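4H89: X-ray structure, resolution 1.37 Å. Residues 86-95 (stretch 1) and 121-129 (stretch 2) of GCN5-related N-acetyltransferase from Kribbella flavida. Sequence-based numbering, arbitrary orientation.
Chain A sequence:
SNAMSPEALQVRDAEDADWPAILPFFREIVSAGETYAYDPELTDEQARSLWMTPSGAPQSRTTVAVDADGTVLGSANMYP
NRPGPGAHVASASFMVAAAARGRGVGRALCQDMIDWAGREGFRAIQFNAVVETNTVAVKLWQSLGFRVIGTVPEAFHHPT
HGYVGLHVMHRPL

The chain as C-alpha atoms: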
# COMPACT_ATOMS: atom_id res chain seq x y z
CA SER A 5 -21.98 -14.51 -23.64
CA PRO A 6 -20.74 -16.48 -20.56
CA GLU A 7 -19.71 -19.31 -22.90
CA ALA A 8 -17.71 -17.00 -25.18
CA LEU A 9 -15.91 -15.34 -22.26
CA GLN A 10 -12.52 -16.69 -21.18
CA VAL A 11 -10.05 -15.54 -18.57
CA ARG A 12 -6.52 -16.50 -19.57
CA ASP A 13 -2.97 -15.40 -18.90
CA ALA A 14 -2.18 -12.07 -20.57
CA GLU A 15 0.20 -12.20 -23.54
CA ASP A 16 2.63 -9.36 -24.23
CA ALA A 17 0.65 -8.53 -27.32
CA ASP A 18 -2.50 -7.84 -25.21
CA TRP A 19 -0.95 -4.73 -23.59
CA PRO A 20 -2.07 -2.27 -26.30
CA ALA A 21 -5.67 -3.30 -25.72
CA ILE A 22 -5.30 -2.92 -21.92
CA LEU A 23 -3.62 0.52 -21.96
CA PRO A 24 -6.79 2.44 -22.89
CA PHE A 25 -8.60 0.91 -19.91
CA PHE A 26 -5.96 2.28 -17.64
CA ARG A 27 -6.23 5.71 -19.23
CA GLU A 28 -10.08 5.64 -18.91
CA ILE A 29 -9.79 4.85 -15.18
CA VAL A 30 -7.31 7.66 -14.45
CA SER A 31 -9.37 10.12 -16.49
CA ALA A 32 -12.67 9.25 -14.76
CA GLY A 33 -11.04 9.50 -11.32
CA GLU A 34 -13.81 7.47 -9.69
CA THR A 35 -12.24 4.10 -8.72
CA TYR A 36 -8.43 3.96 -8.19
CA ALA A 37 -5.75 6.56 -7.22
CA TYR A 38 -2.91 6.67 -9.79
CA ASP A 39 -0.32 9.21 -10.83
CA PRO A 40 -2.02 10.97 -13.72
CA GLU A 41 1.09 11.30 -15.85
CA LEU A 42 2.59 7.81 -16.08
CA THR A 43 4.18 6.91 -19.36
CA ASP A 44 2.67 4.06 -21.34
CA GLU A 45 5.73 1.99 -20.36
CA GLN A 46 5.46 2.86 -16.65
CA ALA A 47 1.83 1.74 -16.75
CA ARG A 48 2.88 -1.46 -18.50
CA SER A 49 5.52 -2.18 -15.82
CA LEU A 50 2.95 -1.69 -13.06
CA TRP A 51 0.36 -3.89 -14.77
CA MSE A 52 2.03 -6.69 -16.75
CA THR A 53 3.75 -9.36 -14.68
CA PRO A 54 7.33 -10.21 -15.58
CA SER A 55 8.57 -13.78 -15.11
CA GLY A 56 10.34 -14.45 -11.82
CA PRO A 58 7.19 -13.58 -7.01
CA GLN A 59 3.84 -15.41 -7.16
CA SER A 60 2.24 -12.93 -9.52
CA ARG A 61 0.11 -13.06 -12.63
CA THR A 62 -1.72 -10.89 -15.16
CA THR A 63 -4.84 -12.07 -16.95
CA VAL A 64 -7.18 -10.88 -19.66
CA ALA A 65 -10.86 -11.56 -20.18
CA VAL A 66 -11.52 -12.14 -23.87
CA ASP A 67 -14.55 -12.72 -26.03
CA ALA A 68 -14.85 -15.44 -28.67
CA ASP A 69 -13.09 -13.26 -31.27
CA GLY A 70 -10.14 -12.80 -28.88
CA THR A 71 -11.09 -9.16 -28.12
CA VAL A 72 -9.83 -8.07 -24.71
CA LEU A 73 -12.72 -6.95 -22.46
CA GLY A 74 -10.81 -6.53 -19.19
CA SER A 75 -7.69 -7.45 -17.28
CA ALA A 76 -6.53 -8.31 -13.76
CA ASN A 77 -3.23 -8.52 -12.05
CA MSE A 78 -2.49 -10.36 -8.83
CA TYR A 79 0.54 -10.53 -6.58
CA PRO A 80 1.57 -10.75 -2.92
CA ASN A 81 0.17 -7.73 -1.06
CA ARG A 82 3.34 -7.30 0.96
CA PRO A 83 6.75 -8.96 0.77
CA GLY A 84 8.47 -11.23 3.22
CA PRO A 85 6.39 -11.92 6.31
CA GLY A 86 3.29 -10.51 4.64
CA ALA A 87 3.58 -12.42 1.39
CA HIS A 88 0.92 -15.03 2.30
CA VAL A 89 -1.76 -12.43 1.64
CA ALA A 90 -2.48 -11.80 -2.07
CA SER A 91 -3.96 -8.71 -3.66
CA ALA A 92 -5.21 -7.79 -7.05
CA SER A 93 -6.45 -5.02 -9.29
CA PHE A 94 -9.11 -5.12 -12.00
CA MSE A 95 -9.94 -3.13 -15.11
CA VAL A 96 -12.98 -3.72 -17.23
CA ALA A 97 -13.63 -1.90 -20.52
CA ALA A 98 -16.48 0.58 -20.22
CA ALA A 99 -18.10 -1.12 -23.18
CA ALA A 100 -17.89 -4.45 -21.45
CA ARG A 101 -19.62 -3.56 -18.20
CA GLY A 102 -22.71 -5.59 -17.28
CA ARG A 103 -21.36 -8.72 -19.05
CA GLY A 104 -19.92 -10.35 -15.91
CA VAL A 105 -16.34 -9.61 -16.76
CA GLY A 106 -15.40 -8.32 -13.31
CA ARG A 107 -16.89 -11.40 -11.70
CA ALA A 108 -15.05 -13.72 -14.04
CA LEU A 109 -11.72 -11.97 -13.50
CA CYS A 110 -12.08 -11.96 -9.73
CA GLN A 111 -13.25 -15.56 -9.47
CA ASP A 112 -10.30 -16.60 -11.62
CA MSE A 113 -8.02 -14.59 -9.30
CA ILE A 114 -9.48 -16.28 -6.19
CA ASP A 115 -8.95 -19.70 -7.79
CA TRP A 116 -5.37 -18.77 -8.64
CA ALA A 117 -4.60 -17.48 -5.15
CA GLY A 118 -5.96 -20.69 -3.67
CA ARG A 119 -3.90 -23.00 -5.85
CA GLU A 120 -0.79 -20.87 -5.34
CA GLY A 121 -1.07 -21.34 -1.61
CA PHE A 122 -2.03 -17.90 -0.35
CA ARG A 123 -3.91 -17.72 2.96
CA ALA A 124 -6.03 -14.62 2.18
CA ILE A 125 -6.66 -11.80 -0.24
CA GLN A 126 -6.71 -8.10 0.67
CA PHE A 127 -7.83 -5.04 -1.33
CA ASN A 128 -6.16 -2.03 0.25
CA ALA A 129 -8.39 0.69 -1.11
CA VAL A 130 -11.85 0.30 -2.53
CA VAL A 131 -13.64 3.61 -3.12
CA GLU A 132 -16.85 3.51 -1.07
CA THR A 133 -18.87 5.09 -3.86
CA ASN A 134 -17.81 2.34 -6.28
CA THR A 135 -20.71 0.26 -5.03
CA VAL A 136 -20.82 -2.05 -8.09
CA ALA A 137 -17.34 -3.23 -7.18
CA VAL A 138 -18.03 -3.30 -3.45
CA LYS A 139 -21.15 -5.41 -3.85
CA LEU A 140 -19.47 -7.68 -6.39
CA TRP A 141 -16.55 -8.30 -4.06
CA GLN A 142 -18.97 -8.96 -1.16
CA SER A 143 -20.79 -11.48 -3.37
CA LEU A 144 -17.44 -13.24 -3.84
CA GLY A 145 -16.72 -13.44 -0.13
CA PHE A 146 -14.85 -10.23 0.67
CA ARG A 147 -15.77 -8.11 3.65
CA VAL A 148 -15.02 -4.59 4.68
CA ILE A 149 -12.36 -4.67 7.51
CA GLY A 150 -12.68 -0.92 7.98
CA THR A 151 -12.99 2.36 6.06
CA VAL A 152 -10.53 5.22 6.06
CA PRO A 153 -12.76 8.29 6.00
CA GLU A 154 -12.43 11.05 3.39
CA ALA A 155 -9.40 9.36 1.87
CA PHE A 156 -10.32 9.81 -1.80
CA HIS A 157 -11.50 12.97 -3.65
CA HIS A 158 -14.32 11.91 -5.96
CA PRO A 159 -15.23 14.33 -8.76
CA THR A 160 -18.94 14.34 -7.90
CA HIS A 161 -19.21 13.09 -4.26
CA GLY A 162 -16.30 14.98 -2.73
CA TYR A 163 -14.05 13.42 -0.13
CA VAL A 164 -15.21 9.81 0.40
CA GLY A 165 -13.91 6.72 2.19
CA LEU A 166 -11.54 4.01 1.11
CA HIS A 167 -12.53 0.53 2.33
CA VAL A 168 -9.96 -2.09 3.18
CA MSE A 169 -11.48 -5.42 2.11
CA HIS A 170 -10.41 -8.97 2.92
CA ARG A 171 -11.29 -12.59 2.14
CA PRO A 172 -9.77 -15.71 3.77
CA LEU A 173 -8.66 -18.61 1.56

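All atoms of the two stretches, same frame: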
# COMPACT_ATOMS: atom_id res chain seq x y z
N GLY A 86 4.68 -10.74 5.05
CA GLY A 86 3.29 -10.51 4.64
C GLY A 86 2.88 -11.16 3.33
O GLY A 86 1.74 -10.94 2.87
N ALA A 87 3.76 -11.96 2.74
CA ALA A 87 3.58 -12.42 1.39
C ALA A 87 2.49 -13.52 1.22
O ALA A 87 2.18 -13.93 0.11
CB ALA A 87 4.88 -12.89 0.82
N HIS A 88 1.98 -14.05 2.33
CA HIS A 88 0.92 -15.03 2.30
C HIS A 88 -0.47 -14.44 2.07
O HIS A 88 -1.45 -15.18 1.94
CB HIS A 88 0.91 -15.84 3.61
CG HIS A 88 0.74 -14.99 4.81
ND1 HIS A 88 1.74 -14.19 5.29
CD2 HIS A 88 -0.36 -14.73 5.54
CE1 HIS A 88 1.29 -13.49 6.32
NE2 HIS A 88 0.00 -13.81 6.48
N VAL A 89 -0.53 -13.10 1.97
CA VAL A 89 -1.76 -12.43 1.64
C VAL A 89 -1.60 -11.88 0.20
O VAL A 89 -0.67 -11.12 -0.05
CB VAL A 89 -2.05 -11.26 2.60
CG1 VAL A 89 -3.36 -10.59 2.24
CG2 VAL A 89 -2.08 -11.72 4.04
N ALA A 90 -2.49 -12.29 -0.70
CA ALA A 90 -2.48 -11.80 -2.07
C ALA A 90 -3.27 -10.51 -2.16
O ALA A 90 -4.05 -10.18 -1.29
CB ALA A 90 -3.16 -12.85 -2.95
N SER A 91 -3.06 -9.80 -3.26
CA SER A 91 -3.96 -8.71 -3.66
C SER A 91 -4.09 -8.73 -5.15
O SER A 91 -3.48 -9.54 -5.84
CB SER A 91 -3.38 -7.40 -3.16
OG SER A 91 -4.30 -6.31 -3.36
N ALA A 92 -4.95 -7.85 -5.65
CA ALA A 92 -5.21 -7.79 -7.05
C ALA A 92 -5.85 -6.47 -7.39
O ALA A 92 -6.41 -5.78 -6.53
CB ALA A 92 -6.14 -8.93 -7.47
N SER A 93 -5.77 -6.13 -8.67
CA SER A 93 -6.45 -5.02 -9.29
C SER A 93 -7.16 -5.47 -10.56
O SER A 93 -6.72 -6.41 -11.19
CB SER A 93 -5.43 -3.92 -9.66
OG SER A 93 -4.73 -3.46 -8.52
N PHE A 94 -8.25 -4.76 -10.89
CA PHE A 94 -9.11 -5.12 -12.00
C PHE A 94 -9.43 -3.92 -12.85
O PHE A 94 -9.67 -2.83 -12.32
CB PHE A 94 -10.44 -5.72 -11.48
CG PHE A 94 -10.22 -6.90 -10.60
CD1 PHE A 94 -10.11 -8.17 -11.14
CD2 PHE A 94 -10.04 -6.77 -9.23
CE1 PHE A 94 -9.81 -9.26 -10.34
CE2 PHE A 94 -9.75 -7.86 -8.43
CZ PHE A 94 -9.67 -9.11 -8.97
N MSE A 95 -9.46 -4.15 -14.17
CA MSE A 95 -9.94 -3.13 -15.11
C MSE A 95 -10.82 -3.79 -16.10
O MSE A 95 -10.46 -4.76 -16.72
CB MSE A 95 -8.78 -2.50 -15.85
CG MSE A 95 -7.83 -1.91 -14.83
SE MSE A 95 -6.57 -0.79 -15.77
CE MSE A 95 -6.57 0.68 -14.50
N GLY A 121 -1.40 -21.17 -3.00
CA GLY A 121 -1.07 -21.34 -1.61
C GLY A 121 -1.23 -20.15 -0.70
O GLY A 121 -0.93 -20.22 0.49
N PHE A 122 -1.81 -19.06 -1.20
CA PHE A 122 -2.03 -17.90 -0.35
C PHE A 122 -3.06 -18.28 0.72
O PHE A 122 -3.91 -19.15 0.54
CB PHE A 122 -2.53 -16.72 -1.19
CG PHE A 122 -1.48 -16.09 -2.09
CD1 PHE A 122 -0.62 -15.13 -1.62
CD2 PHE A 122 -1.35 -16.50 -3.39
CE1 PHE A 122 0.30 -14.50 -2.45
CE2 PHE A 122 -0.46 -15.86 -4.25
CZ PHE A 122 0.40 -14.88 -3.78
N ARG A 123 -3.00 -17.54 1.82
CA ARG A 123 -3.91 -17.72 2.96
C ARG A 123 -5.09 -16.73 2.99
O ARG A 123 -6.07 -16.96 3.68
CB ARG A 123 -3.16 -17.59 4.27
CG ARG A 123 -2.30 -18.77 4.55
CD ARG A 123 -1.39 -18.57 5.74
NE ARG A 123 -0.97 -19.83 6.36
CZ ARG A 123 -0.04 -20.64 5.88
NH1 ARG A 123 0.28 -21.65 6.62
NH2 ARG A 123 0.59 -20.45 4.69
N ALA A 124 -5.01 -15.66 2.21
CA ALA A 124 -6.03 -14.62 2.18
C ALA A 124 -5.76 -13.71 1.00
O ALA A 124 -4.72 -13.79 0.38
CB ALA A 124 -6.02 -13.85 3.48
N ILE A 125 -6.74 -12.86 0.76
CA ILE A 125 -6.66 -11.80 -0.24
C ILE A 125 -7.11 -10.49 0.42
O ILE A 125 -8.08 -10.45 1.16
CB ILE A 125 -7.58 -12.05 -1.44
CG1 ILE A 125 -7.37 -13.44 -2.02
CG2 ILE A 125 -7.36 -11.02 -2.54
CD1 ILE A 125 -8.46 -13.92 -2.96
N GLN A 126 -6.40 -9.41 0.13
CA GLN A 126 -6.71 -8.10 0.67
C GLN A 126 -6.76 -7.10 -0.48
O GLN A 126 -5.87 -7.09 -1.34
CB GLN A 126 -5.61 -7.70 1.66
CG GLN A 126 -5.73 -6.34 2.28
CD GLN A 126 -4.71 -6.10 3.34
OE1 GLN A 126 -4.23 -7.05 4.02
NE2 GLN A 126 -4.39 -4.84 3.55
N PHE A 127 -7.78 -6.23 -0.46
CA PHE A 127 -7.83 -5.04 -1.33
C PHE A 127 -7.61 -3.84 -0.41
O PHE A 127 -8.39 -3.61 0.51
CB PHE A 127 -9.18 -4.92 -2.07
CG PHE A 127 -9.49 -6.06 -2.98
CD1 PHE A 127 -8.50 -6.91 -3.51
CD2 PHE A 127 -10.80 -6.36 -3.27
CE1 PHE A 127 -8.82 -7.94 -4.40
CE2 PHE A 127 -11.16 -7.36 -4.15
CZ PHE A 127 -10.17 -8.18 -4.70
N ASN A 128 -6.55 -3.07 -0.66
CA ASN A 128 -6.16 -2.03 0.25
C ASN A 128 -7.03 -0.80 0.23
O ASN A 128 -7.09 -0.07 1.22
CB ASN A 128 -4.72 -1.64 -0.06
CG ASN A 128 -3.84 -2.82 -0.00
OD1 ASN A 128 -3.76 -3.46 1.06
ND2 ASN A 128 -3.31 -3.26 -1.19
N ALA A 129 -7.68 -0.55 -0.91
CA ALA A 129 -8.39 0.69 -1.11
C ALA A 129 -9.47 0.53 -2.15
O ALA A 129 -9.22 0.44 -3.35
CB ALA A 129 -7.43 1.77 -1.56
O HOH W 1 -5.57 -3.55 -3.64

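Strand 89-95 and strand 124-127 run parallel at their start and then diverge, their axes crossing at 43°, so that backbone pairing gives way to side-chain contacts. Before the strands pair, Arg 123 N donates to His 88 O (2.8 Å). Ala 90 then spans two residues of its neighbour in the usual parallel manner, with Ala 90 N bonded to Ala 124 O (2.9 Å) and Gln 126 N to Ala 90 O (2.9 Å).

As the strands part, a side chain takes over. The t rotamer of Ser 91 (chi1 -173°) brings its hydroxyl to the second strand, where OG donates to Gln 126 O at 2.7 Å. A water extends this link, donating to Ser 91 OG (3.1 Å) and accepting from Asn 128 N (3.2 Å). Ala 92 N, by contrast, is buried without a partner, lying 4.5 Å from Gln 126 O.

Phe 122, with chi1 -72° (m) and chi2 -85°, lays its ring against Ala 90: the methyl CB sits 3.7 Å from the centroid of the Phe 122 ring, 14° off the normal, a CH-pi contact over the face. The short Ala 90 side chain lets the ring lie close to the strand, and its CB also meets Ile 125 CG1 at 4.4 Å. On the other face of the sheet, Val 89 in the t rotamer places CG1 3.7 Å from Gln 126 CB and 4.4 Å from Ala 124 CB.

Farther along, Phe 127 (m, chi1 -62°) starts sideways, but its ring reaches back to the first strand, bringing CE1 within 4.2 Å of Ala 92 CB. Phe 94, also m, does likewise; its CE2 lies 3.8 Å from Phe 127 CZ, which approaches the edge of the Phe 94 ring. These aromatic side chains maintain contact where the backbones have separated. Altogether 588 Å² is buried, summed over both stretches.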